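Local coordinates for conserved hypothetical protein yffB (Pseudomonas aeruginosa, PDB 1RW1) that is of unknown function but probably acts as a glutathione-dependent thiol reductase of the ArsC family with a thioredoxin fold, at residues Ile79-Met82 against Ser87-Lys90; Thr18-His23 against Asp107-Ala112; Arg43-Glu48 against Arg91-Leu96; His49-Val54 against Ala71-Ala76. One frame throughout, in Å; residues are numbered along the deposited sequence.

Contact 1. Residues Ile79-Met82 against Ser87-Lys90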
loop_
_atom_site.group_PDB
_atom_site.type_symbol
_atom_site.label_atom_id
_atom_site.label_comp_id
_atom_site.label_asym_id
_atom_site.label_seq_id
_atom_site.Cartn_x
_atom_site.Cartn_y
_atom_site.Cartn_z
ATOM N N ILE A 79 -1.981 8.400 9.152
ATOM C CA ILE A 79 -0.596 7.981 9.078
ATOM C C ILE A 79 -0.168 7.314 10.388
ATOM O O ILE A 79 0.507 6.277 10.374
ATOM C CB ILE A 79 0.299 9.185 8.697
ATOM C CG1 ILE A 79 0.092 9.540 7.223
ATOM C CG2 ILE A 79 1.765 8.883 9.005
ATOM C CD1 ILE A 79 0.739 10.842 6.812
ATOM N N GLU A 80 -0.555 7.873 11.531
ATOM C CA GLU A 80 -0.184 7.234 12.789
ATOM C C GLU A 80 -0.769 5.840 12.922
ATOM O O GLU A 80 -0.108 4.945 13.445
ATOM C CB GLU A 80 -0.572 8.096 14.001
ATOM C CG GLU A 80 0.184 9.421 14.058
ATOM C CD GLU A 80 1.695 9.245 13.974
ATOM O OE1 GLU A 80 2.281 8.603 14.857
ATOM O OE2 GLU A 80 2.295 9.712 12.992
ATOM N N LEU A 81 -1.997 5.644 12.474
ATOM C CA LEU A 81 -2.618 4.320 12.545
ATOM C C LEU A 81 -1.845 3.307 11.696
ATOM O O LEU A 81 -1.566 2.187 12.130
ATOM C CB LEU A 81 -4.067 4.375 12.075
ATOM C CG LEU A 81 -5.048 5.155 12.938
ATOM C CD1 LEU A 81 -6.423 5.168 12.272
ATOM C CD2 LEU A 81 -5.140 4.588 14.339
HETATM N N MSE A 82 -1.529 3.698 10.469
HETATM C CA MSE A 82 -0.812 2.802 9.551
HETATM C C MSE A 82 0.618 2.519 9.970
HETATM O O MSE A 82 1.138 1.433 9.711
HETATM C CB MSE A 82 -0.842 3.380 8.139
HETATM C CG MSE A 82 -2.235 3.377 7.552
HETATM SE SE MSE A 82 -2.308 3.967 5.664
HETATM C CE MSE A 82 -2.086 5.891 5.964
ATOM N N SER A 87 -0.685 -3.618 8.534
ATOM C CA SER A 87 -1.783 -4.397 7.968
ATOM C C SER A 87 -2.881 -3.529 7.398
ATOM O O SER A 87 -3.593 -3.997 6.496
ATOM C CB SER A 87 -2.339 -5.345 9.032
ATOM O OG SER A 87 -3.541 -5.977 8.662
HETATM N N MSE A 88 -3.055 -2.315 7.911
HETATM C CA MSE A 88 -4.083 -1.372 7.474
HETATM C C MSE A 88 -3.764 -0.641 6.196
HETATM O O MSE A 88 -4.588 0.124 5.727
HETATM C CB MSE A 88 -4.360 -0.340 8.579
HETATM C CG MSE A 88 -5.078 -1.009 9.732
HETATM SE SE MSE A 88 -6.033 0.186 10.869
HETATM C CE MSE A 88 -5.186 1.754 10.103
ATOM N N ILE A 89 -2.552 -0.779 5.665
ATOM C CA ILE A 89 -2.193 -0.113 4.413
ATOM C C ILE A 89 -2.766 -0.900 3.235
ATOM O O ILE A 89 -2.608 -2.114 3.164
ATOM C CB ILE A 89 -0.662 0.001 4.273
ATOM C CG1 ILE A 89 -0.053 0.716 5.487
ATOM C CG2 ILE A 89 -0.298 0.730 2.997
ATOM C CD1 ILE A 89 1.447 0.516 5.596
ATOM N N LYS A 90 -3.425 -0.222 2.302
ATOM C CA LYS A 90 -3.907 -0.884 1.102
ATOM C C LYS A 90 -2.731 -1.505 0.344
ATOM O O LYS A 90 -1.644 -0.936 0.272
ATOM C CB LYS A 90 -4.643 0.108 0.210
ATOM C CG LYS A 90 -6.077 0.345 0.600
ATOM C CD LYS A 90 -6.976 0.616 -0.600
ATOM C CE LYS A 90 -8.373 1.080 -0.187
ATOM N NZ LYS A 90 -8.296 2.381 0.486
#
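K90 NZ, at the end of the segment whose M88 and I89 meet L81 and M82, is gripped by two backbone carbonyl oxygens, those of T53 and L55. This thioredoxin-fold protein carries a long helical insertion, and residues 87-90 lead out of it, after helix 75-84, toward the cis proline P92. Backbone hydrogen bonds between M88 and N56 and between K90 and V54 tie the same segment to the end of helix 51-54 and the chain just after it, whereas its contact with helix 75-84 is made without a hydrogen bond.

M82 and M88 are selenomethionines. The M82 and I89 side chains cross at about a right angle, with M82 CB 3.8 Å from I89 CG1. Farther along the chain M82 SE is still 4.0 Å from I89 CG1, which shows that this one methylene meets M82 over much of its length. The bend of M82 at chi3 (-76°) turns its CE away from I89 toward C46 of helix 39-49. All three residues, M82, M88 and I89, are buried.

M88 reaches the helix with its terminal methyl, but two conformers were deposited; its 3.5 Å approach from CE to L81 CB, tight for two carbons, is therefore doubtful. I89 CG1 lies beside its own backbone N (chi1 -56°), and this branch, rather than CG2, fills the place against M82 CB and CG, with M82 CG at 4.0 Å.

Contact 2. Residues Thr18-His23 against Asp107-Ala112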
loop_
_atom_site.group_PDB
_atom_site.type_symbol
_atom_site.label_atom_id
_atom_site.label_comp_id
_atom_site.label_asym_id
_atom_site.label_seq_id
_atom_site.Cartn_x
_atom_site.Cartn_y
_atom_site.Cartn_z
ATOM N N THR A 18 2.078 -11.883 -9.893
ATOM C CA THR A 18 1.970 -12.681 -11.101
ATOM C C THR A 18 1.980 -11.788 -12.340
ATOM O O THR A 18 2.655 -12.117 -13.324
ATOM C CB THR A 18 0.742 -13.601 -11.025
ATOM O OG1 THR A 18 0.826 -14.429 -9.864
ATOM C CG2 THR A 18 0.709 -14.578 -12.185
ATOM N N TRP A 19 1.247 -10.687 -12.314
ATOM C CA TRP A 19 1.267 -9.741 -13.423
ATOM C C TRP A 19 2.702 -9.249 -13.674
ATOM O O TRP A 19 3.209 -9.311 -14.812
ATOM C CB TRP A 19 0.290 -8.591 -13.142
ATOM C CG TRP A 19 -0.013 -7.754 -14.352
ATOM C CD1 TRP A 19 -1.139 -7.802 -15.116
ATOM C CD2 TRP A 19 0.823 -6.748 -14.946
ATOM N NE1 TRP A 19 -1.050 -6.915 -16.160
ATOM C CE2 TRP A 19 0.153 -6.267 -16.087
ATOM C CE3 TRP A 19 2.092 -6.249 -14.662
ATOM C CZ2 TRP A 19 0.698 -5.294 -16.921
ATOM C CZ3 TRP A 19 2.635 -5.287 -15.491
ATOM C CH2 TRP A 19 1.944 -4.827 -16.617
ATOM N N LEU A 20 3.351 -8.745 -12.635
ATOM C CA LEU A 20 4.690 -8.184 -12.785
ATOM C C LEU A 20 5.695 -9.239 -13.269
ATOM O O LEU A 20 6.488 -8.997 -14.187
ATOM C CB LEU A 20 5.159 -7.607 -11.453
ATOM C CG LEU A 20 4.429 -6.346 -10.993
ATOM C CD1 LEU A 20 4.712 -6.090 -9.536
ATOM C CD2 LEU A 20 4.801 -5.145 -11.847
ATOM N N ASP A 21 5.671 -10.403 -12.636
ATOM C CA ASP A 21 6.616 -11.460 -12.940
ATOM C C ASP A 21 6.435 -11.932 -14.381
ATOM O O ASP A 21 7.415 -12.121 -15.103
ATOM C CB ASP A 21 6.428 -12.638 -11.982
ATOM C CG ASP A 21 6.782 -12.323 -10.529
ATOM O OD1 ASP A 21 7.529 -11.353 -10.288
ATOM O OD2 ASP A 21 6.341 -13.086 -9.636
ATOM N N GLU A 22 5.187 -12.075 -14.827
ATOM C CA GLU A 22 4.922 -12.534 -16.173
ATOM C C GLU A 22 5.313 -11.497 -17.223
ATOM O O GLU A 22 5.680 -11.846 -18.348
ATOM C CB GLU A 22 3.489 -12.991 -16.313
ATOM C CG GLU A 22 3.249 -14.293 -15.575
ATOM C CD GLU A 22 3.973 -15.495 -16.170
ATOM O OE1 GLU A 22 4.054 -15.587 -17.405
ATOM O OE2 GLU A 22 4.446 -16.369 -15.389
ATOM N N HIS A 23 5.248 -10.222 -16.869
ATOM C CA HIS A 23 5.709 -9.170 -17.751
ATOM C C HIS A 23 7.213 -8.899 -17.614
ATOM O O HIS A 23 7.726 -7.991 -18.252
ATOM C CB HIS A 23 4.899 -7.909 -17.521
ATOM C CG HIS A 23 3.527 -7.983 -18.113
ATOM N ND1 HIS A 23 2.436 -8.442 -17.410
ATOM C CD2 HIS A 23 3.069 -7.652 -19.341
ATOM C CE1 HIS A 23 1.362 -8.390 -18.176
ATOM N NE2 HIS A 23 1.720 -7.920 -19.355
ATOM N N ASP A 107 -5.083 -2.681 -15.802
ATOM C CA ASP A 107 -4.958 -1.653 -16.831
ATOM C C ASP A 107 -3.974 -0.559 -16.419
ATOM O O ASP A 107 -3.252 -0.025 -17.270
ATOM C CB ASP A 107 -6.320 -1.036 -17.178
ATOM C CG ASP A 107 -7.257 -2.018 -17.852
ATOM O OD1 ASP A 107 -6.800 -3.104 -18.268
ATOM O OD2 ASP A 107 -8.476 -1.778 -18.008
ATOM N N ALA A 108 -3.933 -0.224 -15.128
ATOM C CA ALA A 108 -2.988 0.779 -14.640
ATOM C C ALA A 108 -1.570 0.224 -14.658
ATOM O O ALA A 108 -0.617 0.933 -14.983
ATOM C CB ALA A 108 -3.351 1.234 -13.240
ATOM N N TYR A 109 -1.410 -1.045 -14.279
ATOM C CA TYR A 109 -0.108 -1.685 -14.366
ATOM C C TYR A 109 0.349 -1.689 -15.834
ATOM O O TYR A 109 1.491 -1.372 -16.123
ATOM C CB TYR A 109 -0.166 -3.111 -13.781
ATOM C CG TYR A 109 0.085 -3.183 -12.288
ATOM C CD1 TYR A 109 -0.474 -2.283 -11.411
ATOM C CD2 TYR A 109 0.902 -4.158 -11.767
ATOM C CE1 TYR A 109 -0.204 -2.347 -10.042
ATOM C CE2 TYR A 109 1.171 -4.238 -10.414
ATOM C CZ TYR A 109 0.624 -3.326 -9.549
ATOM O OH TYR A 109 0.934 -3.426 -8.202
ATOM N N ALA A 110 -0.544 -2.046 -16.753
ATOM C CA ALA A 110 -0.205 -2.071 -18.169
ATOM C C ALA A 110 0.189 -0.689 -18.687
ATOM O O ALA A 110 1.147 -0.545 -19.447
ATOM C CB ALA A 110 -1.369 -2.597 -18.974
ATOM N N ALA A 111 -0.564 0.321 -18.280
ATOM C CA ALA A 111 -0.292 1.680 -18.738
ATOM C C ALA A 111 1.082 2.151 -18.252
ATOM O O ALA A 111 1.765 2.920 -18.935
ATOM C CB ALA A 111 -1.379 2.617 -18.256
ATOM N N ALA A 112 1.492 1.679 -17.080
ATOM C CA ALA A 112 2.754 2.108 -16.498
ATOM C C ALA A 112 3.958 1.322 -17.000
ATOM O O ALA A 112 5.058 1.858 -17.075
ATOM C CB ALA A 112 2.684 2.005 -14.989
#
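The indole of W19 is flanked on both faces: H23 ND1 stands 3.2 Å above the plane over its centre, and Y109 CB lies against the opposite face. W19 and Y109 join helix 11-22 to helix 106-113, which pack side by side on one face of the thioredoxin-fold sheet, where L20 and Y109 both touch L4 of strand 2-6. The short helical segments run in nearly the same direction, 28° apart, with axes 11.2 Å from each other.

Two features define how W19 and Y109 meet. Y109 CB makes a CH-pi contact, 3.7 Å from the centroid of the W19 six-membered ring and almost exactly on its normal. Beyond CB the phenol ring presents its edge to the indole face, giving a T-shaped pair with planes at 88° and centroids 5.6 Å apart. The phenol edge is also where L20 arrives, crossing Y109 at about a right angle.

H23 is fixed one helical turn after W19 by its own bond: H23 ND1 donates to W19 O over 2.8 Å, fairly straight. That oxygen also accepts from H23 N, from the opposite face of the carbonyl plane. The first torsion of W19 (chi1 -166°) swings CG away from the backbone N, which carries the indole across to the other helix, where its far rim rests on backbone: W19 CH2 is 3.5 Å from Y109 O, and W19 CZ2 is 3.5 Å from A110 N.

Contact 3. Residues Arg43-Glu48 against Arg91-Leu96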
loop_
_atom_site.group_PDB
_atom_site.type_symbol
_atom_site.label_atom_id
_atom_site.label_comp_id
_atom_site.label_asym_id
_atom_site.label_seq_id
_atom_site.Cartn_x
_atom_site.Cartn_y
_atom_site.Cartn_z
ATOM N N ARG A 43 3.683 9.399 4.441
ATOM C CA ARG A 43 3.410 10.792 4.090
ATOM C C ARG A 43 3.426 11.012 2.590
ATOM O O ARG A 43 2.586 11.742 2.065
ATOM C CB ARG A 43 4.442 11.710 4.738
ATOM C CG ARG A 43 4.249 11.898 6.200
ATOM C CD ARG A 43 5.425 12.559 6.876
ATOM N NE ARG A 43 5.049 12.911 8.242
ATOM C CZ ARG A 43 5.895 13.031 9.257
ATOM N NH1 ARG A 43 7.191 12.820 9.077
ATOM N NH2 ARG A 43 5.438 13.360 10.461
ATOM N N ARG A 44 4.402 10.427 1.901
ATOM C CA ARG A 44 4.483 10.573 0.455
ATOM C C ARG A 44 3.282 9.932 -0.244
ATOM O O ARG A 44 2.703 10.515 -1.169
ATOM C CB ARG A 44 5.775 9.945 -0.051
ATOM C CG ARG A 44 6.959 10.839 -0.117
ATOM C CD ARG A 44 8.032 10.236 -0.983
ATOM N NE ARG A 44 8.611 9.045 -0.377
ATOM C CZ ARG A 44 8.442 7.809 -0.830
ATOM N NH1 ARG A 44 7.713 7.571 -1.914
ATOM N NH2 ARG A 44 8.998 6.809 -0.187
ATOM N N TRP A 45 2.914 8.723 0.178
ATOM C CA TRP A 45 1.809 8.042 -0.476
ATOM C C TRP A 45 0.505 8.796 -0.250
ATOM O O TRP A 45 -0.308 8.958 -1.166
ATOM C CB TRP A 45 1.699 6.620 0.058
ATOM C CG TRP A 45 2.891 5.757 -0.205
ATOM C CD1 TRP A 45 3.891 5.953 -1.112
ATOM C CD2 TRP A 45 3.202 4.546 0.481
ATOM N NE1 TRP A 45 4.797 4.916 -1.041
ATOM C CE2 TRP A 45 4.387 4.033 -0.075
ATOM C CE3 TRP A 45 2.562 3.814 1.493
ATOM C CZ2 TRP A 45 4.953 2.837 0.371
ATOM C CZ3 TRP A 45 3.121 2.640 1.924
ATOM C CH2 TRP A 45 4.303 2.156 1.361
ATOM N N CYS A 46 0.295 9.263 0.976
ATOM C CA CYS A 46 -0.926 10.010 1.260
ATOM C C CYS A 46 -0.958 11.353 0.521
ATOM O O CYS A 46 -2.018 11.786 0.089
ATOM C CB CYS A 46 -1.092 10.257 2.757
ATOM S SG CYS A 46 -1.542 8.787 3.711
ATOM N N ALA A 47 0.187 12.006 0.366
ATOM C CA ALA A 47 0.227 13.253 -0.382
ATOM C C ALA A 47 -0.234 13.053 -1.818
ATOM O O ALA A 47 -0.889 13.927 -2.396
ATOM C CB ALA A 47 1.639 13.816 -0.349
ATOM N N GLU A 48 0.131 11.924 -2.410
ATOM C CA GLU A 48 -0.143 11.656 -3.802
ATOM C C GLU A 48 -1.548 11.113 -4.047
ATOM O O GLU A 48 -2.118 11.365 -5.107
ATOM C CB GLU A 48 0.905 10.667 -4.326
ATOM C CG GLU A 48 0.734 10.272 -5.785
ATOM C CD GLU A 48 1.722 9.236 -6.242
ATOM O OE1 GLU A 48 2.537 8.789 -5.404
ATOM O OE2 GLU A 48 1.671 8.861 -7.421
ATOM N N ARG A 91 -2.992 -2.664 -0.243
ATOM C CA ARG A 91 -1.970 -3.433 -0.973
ATOM C C ARG A 91 -2.359 -3.542 -2.452
ATOM O O ARG A 91 -3.553 -3.685 -2.779
ATOM C CB ARG A 91 -1.733 -4.790 -0.341
ATOM C CG ARG A 91 -1.185 -4.684 1.068
ATOM C CD ARG A 91 -0.782 -6.012 1.632
ATOM N NE ARG A 91 -1.876 -6.935 1.872
ATOM C CZ ARG A 91 -2.424 -7.162 3.058
ATOM N NH1 ARG A 91 -2.075 -6.486 4.140
ATOM N NH2 ARG A 91 -3.339 -8.108 3.153
ATOM N N PRO A 92 -1.352 -3.755 -3.292
ATOM C CA PRO A 92 0.013 -3.276 -3.091
ATOM C C PRO A 92 0.135 -1.778 -3.112
ATOM O O PRO A 92 -0.817 -1.082 -3.448
ATOM C CB PRO A 92 0.774 -3.862 -4.308
ATOM C CG PRO A 92 -0.217 -4.706 -5.059
ATOM C CD PRO A 92 -1.549 -4.127 -4.695
ATOM N N VAL A 93 1.332 -1.287 -2.798
ATOM C CA VAL A 93 1.792 0.003 -3.312
ATOM C C VAL A 93 2.948 -0.314 -4.237
ATOM O O VAL A 93 3.825 -1.113 -3.894
ATOM C CB VAL A 93 2.195 0.995 -2.213
ATOM C CG1 VAL A 93 2.705 2.287 -2.822
ATOM C CG2 VAL A 93 1.031 1.268 -1.288
ATOM N N LEU A 94 2.961 0.282 -5.425
ATOM C CA LEU A 94 4.024 0.060 -6.397
ATOM C C LEU A 94 4.635 1.405 -6.732
ATOM O O LEU A 94 3.946 2.288 -7.263
ATOM C CB LEU A 94 3.483 -0.599 -7.653
ATOM C CG LEU A 94 4.483 -0.778 -8.806
ATOM C CD1 LEU A 94 5.677 -1.651 -8.427
ATOM C CD2 LEU A 94 3.767 -1.372 -10.013
ATOM N N GLU A 95 5.922 1.564 -6.414
ATOM C CA GLU A 95 6.689 2.772 -6.708
ATOM C C GLU A 95 7.335 2.644 -8.071
ATOM O O GLU A 95 8.077 1.710 -8.330
ATOM C CB GLU A 95 7.670 3.049 -5.581
ATOM C CG GLU A 95 6.929 3.543 -4.344
ATOM C CD GLU A 95 7.851 3.910 -3.225
ATOM O OE1 GLU A 95 9.019 3.465 -3.231
ATOM O OE2 GLU A 95 7.406 4.659 -2.344
ATOM N N LEU A 96 7.017 3.594 -8.933
ATOM C CA LEU A 96 7.421 3.596 -10.330
ATOM C C LEU A 96 8.536 4.600 -10.629
ATOM O O LEU A 96 9.039 4.665 -11.743
ATOM C CB LEU A 96 6.216 3.948 -11.212
ATOM C CG LEU A 96 5.061 2.953 -11.154
ATOM C CD1 LEU A 96 3.814 3.560 -11.760
ATOM C CD2 LEU A 96 5.437 1.656 -11.831
#
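E95 OE2 receives two donors from neighbouring residues of helix 39-49. W45 NE1 gives it a nearly straight hydrogen bond of 2.9 Å (168°), in the plane of the indole. R44 NH1 adds a salt bridge of 3.0 Å to the same OE2 (164°), directed in the guanidinium plane. The two donors come from opposite faces of the carboxylate, while R44 NH2 contributes only a weak bond. E95 was deposited in two conformers, so this arrangement belongs to one of them. Further partners help to position both charged groups: Y5 OH binds E95 OE1, and E40 forms a salt bridge with R44 NE.

Two residues earlier on the same side of the strand, packing takes over. V93 CG1 sits over one face of the indole as a CH-pi contact, 3.8 Å from the centroid of the W45 five-membered ring. Its other methyl, CG2, approaches the benzene side at 4.1 Å from W45 CE3. W45 is thus held at its edge by a carboxylate and on a face by a methyl.

The helix segment runs at 95° to strand 93-95, so one helix of the inserted region packs against the strand through W45, consistent with the ArsC version of the thioredoxin fold.

Contact 4. Residues His49-Val54 against Ala71-Ala76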
loop_
_atom_site.group_PDB
_atom_site.type_symbol
_atom_site.label_atom_id
_atom_site.label_comp_id
_atom_site.label_asym_id
_atom_site.label_seq_id
_atom_site.Cartn_x
_atom_site.Cartn_y
_atom_site.Cartn_z
ATOM N N HIS A 49 -2.092 10.361 -3.088
ATOM C CA HIS A 49 -3.305 9.582 -3.308
ATOM C C HIS A 49 -4.447 9.865 -2.359
ATOM O O HIS A 49 -5.592 9.540 -2.664
ATOM C CB HIS A 49 -3.011 8.081 -3.203
ATOM C CG HIS A 49 -2.141 7.577 -4.290
ATOM N ND1 HIS A 49 -2.611 7.300 -5.552
ATOM C CD2 HIS A 49 -0.828 7.266 -4.286
ATOM C CE1 HIS A 49 -1.605 6.868 -6.290
ATOM N NE2 HIS A 49 -0.517 6.828 -5.543
ATOM N N GLY A 50 -4.152 10.462 -1.208
ATOM C CA GLY A 50 -5.150 10.719 -0.183
ATOM C C GLY A 50 -5.176 9.593 0.829
ATOM O O GLY A 50 -5.088 8.405 0.493
ATOM N N TRP A 51 -5.314 9.957 2.100
ATOM C CA TRP A 51 -5.291 8.957 3.148
ATOM C C TRP A 51 -6.430 7.966 3.002
ATOM O O TRP A 51 -6.273 6.817 3.416
ATOM C CB TRP A 51 -5.278 9.579 4.551
ATOM C CG TRP A 51 -6.524 10.334 4.949
ATOM C CD1 TRP A 51 -6.721 11.686 4.866
ATOM C CD2 TRP A 51 -7.719 9.798 5.520
ATOM N NE1 TRP A 51 -7.964 12.017 5.344
ATOM C CE2 TRP A 51 -8.600 10.875 5.745
ATOM C CE3 TRP A 51 -8.136 8.516 5.878
ATOM C CZ2 TRP A 51 -9.866 10.703 6.288
ATOM C CZ3 TRP A 51 -9.401 8.349 6.424
ATOM C CH2 TRP A 51 -10.246 9.437 6.623
ATOM N N GLN A 52 -7.578 8.353 2.431
ATOM C CA GLN A 52 -8.652 7.369 2.274
ATOM C C GLN A 52 -8.319 6.315 1.229
ATOM O O GLN A 52 -8.860 5.222 1.259
ATOM C CB GLN A 52 -9.967 8.054 1.938
ATOM C CG GLN A 52 -10.544 8.819 3.115
ATOM C CD GLN A 52 -11.767 9.662 2.790
ATOM O OE1 GLN A 52 -12.108 9.851 1.626
ATOM N NE2 GLN A 52 -12.419 10.176 3.828
ATOM N N THR A 53 -7.445 6.654 0.300
ATOM C CA THR A 53 -6.992 5.721 -0.710
ATOM C C THR A 53 -5.920 4.786 -0.150
ATOM O O THR A 53 -5.924 3.600 -0.418
ATOM C CB THR A 53 -6.461 6.528 -1.883
ATOM O OG1 THR A 53 -7.494 7.416 -2.347
ATOM C CG2 THR A 53 -6.037 5.633 -3.037
ATOM N N VAL A 54 -5.016 5.320 0.659
ATOM C CA VAL A 54 -3.904 4.535 1.183
ATOM C C VAL A 54 -4.351 3.666 2.371
ATOM O O VAL A 54 -3.849 2.560 2.547
ATOM C CB VAL A 54 -2.740 5.473 1.574
ATOM C CG1 VAL A 54 -1.551 4.705 2.115
ATOM C CG2 VAL A 54 -2.314 6.300 0.386
ATOM N N ALA A 71 -12.191 8.106 15.038
ATOM C CA ALA A 71 -12.868 9.410 15.042
ATOM C C ALA A 71 -12.110 10.534 14.325
ATOM O O ALA A 71 -10.897 10.666 14.472
ATOM C CB ALA A 71 -13.165 9.817 16.474
ATOM N N ASP A 72 -12.850 11.347 13.572
ATOM C CA ASP A 72 -12.354 12.599 13.002
ATOM C C ASP A 72 -11.016 12.427 12.302
ATOM O O ASP A 72 -10.079 13.193 12.516
ATOM C CB ASP A 72 -12.254 13.667 14.094
ATOM C CG ASP A 72 -13.570 13.885 14.806
ATOM O OD1 ASP A 72 -14.539 14.278 14.125
ATOM O OD2 ASP A 72 -13.731 13.679 16.030
ATOM N N LEU A 73 -10.927 11.436 11.434
ATOM C CA LEU A 73 -9.674 11.172 10.773
ATOM C C LEU A 73 -9.305 12.243 9.754
ATOM O O LEU A 73 -10.142 12.874 9.106
ATOM C CB LEU A 73 -9.731 9.817 10.090
ATOM C CG LEU A 73 -9.801 8.606 11.031
ATOM C CD1 LEU A 73 -9.924 7.301 10.252
ATOM C CD2 LEU A 73 -8.604 8.555 11.976
ATOM N N ASP A 74 -8.003 12.419 9.623
ATOM C CA ASP A 74 -7.376 13.275 8.643
ATOM C C ASP A 74 -6.049 12.612 8.290
ATOM O O ASP A 74 -5.758 11.495 8.751
ATOM C CB ASP A 74 -7.172 14.692 9.181
ATOM C CG ASP A 74 -6.422 14.726 10.508
ATOM O OD1 ASP A 74 -5.577 13.829 10.769
ATOM O OD2 ASP A 74 -6.600 15.664 11.326
ATOM N N GLU A 75 -5.264 13.254 7.436
ATOM C CA GLU A 75 -4.030 12.621 6.991
ATOM C C GLU A 75 -3.107 12.272 8.167
ATOM O O GLU A 75 -2.573 11.156 8.241
ATOM C CB GLU A 75 -3.302 13.481 5.982
ATOM C CG GLU A 75 -2.041 12.837 5.441
ATOM C CD GLU A 75 -1.410 13.657 4.362
ATOM O OE1 GLU A 75 -1.795 13.512 3.178
ATOM O OE2 GLU A 75 -0.536 14.473 4.720
ATOM N N ALA A 76 -2.900 13.217 9.071
ATOM C CA ALA A 76 -1.950 12.985 10.153
ATOM C C ALA A 76 -2.361 11.783 10.995
ATOM O O ALA A 76 -1.532 10.925 11.359
ATOM C CB ALA A 76 -1.809 14.219 11.017
#
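This is a surface contact within the helical part of the fold, where the aromatic side chain of W51, at the start of helix 51-54, lies against the backbone leading into helix 75-84. The evidence is in the distribution of short distances along the indole, which follows three successive residues. At the pyrrole end W51 CD1 is 3.3 Å from E75 N; next, W51 NE1 lies 3.6 Å from D74 C; at the benzene end W51 CH2 reaches L73 CB at 3.5 Å. D74 thereby places its peptide over one face of the ring, and Q52 CG covers the opposite face, 3.4 Å above the plane.

W51 CG occupies the crowded position between backbone N and carbonyl carbon (chi1 66°), which directs the ring at the incoming chain. G50, the residue before it, ends helix 39-49 with a positive phi of 94° and serves as N-cap of the next short helix, its O accepting from both T53 N and V54 N. Across the join T53 OG1 donates to H49 O over 2.9 Å.

D74 is the N-cap of helix 75-84: its CB points away from W51, and its OD1 bonds K77 N just beyond the segment. C46 of helix 39-49 lies beside both W51 and E75.

The two segments are therefore held together by dispersion and by indole-peptide packing, without a hydrogen bond between them, while T53 OG1, G50 O and D74 OD1 bond within their own side of the contact.

How the contacts relate
Contacts 1, 3 and 4 form one connected group in and beside the helical insertion, whereas contact 2 lies at the opposite end, its centre 25 Å from contact 1 and 27 Å from contact 4. C46 joins the group: C46 SG is 3.7 Å from M82 CE and 3.8 Å from W51 CA. Contacts 1 and 4 also meet where M82 SE packs 3.7 Å from V54 CG1. Contact 3 bridges to contact 2 through strand 93-95, with Y109 CZ 3.7 Å from L94 CD2. In contact 3, R91 touches C10, just before helix 11-22, the region where thioredoxin-fold thiol reductases generally carry their reactive cysteine.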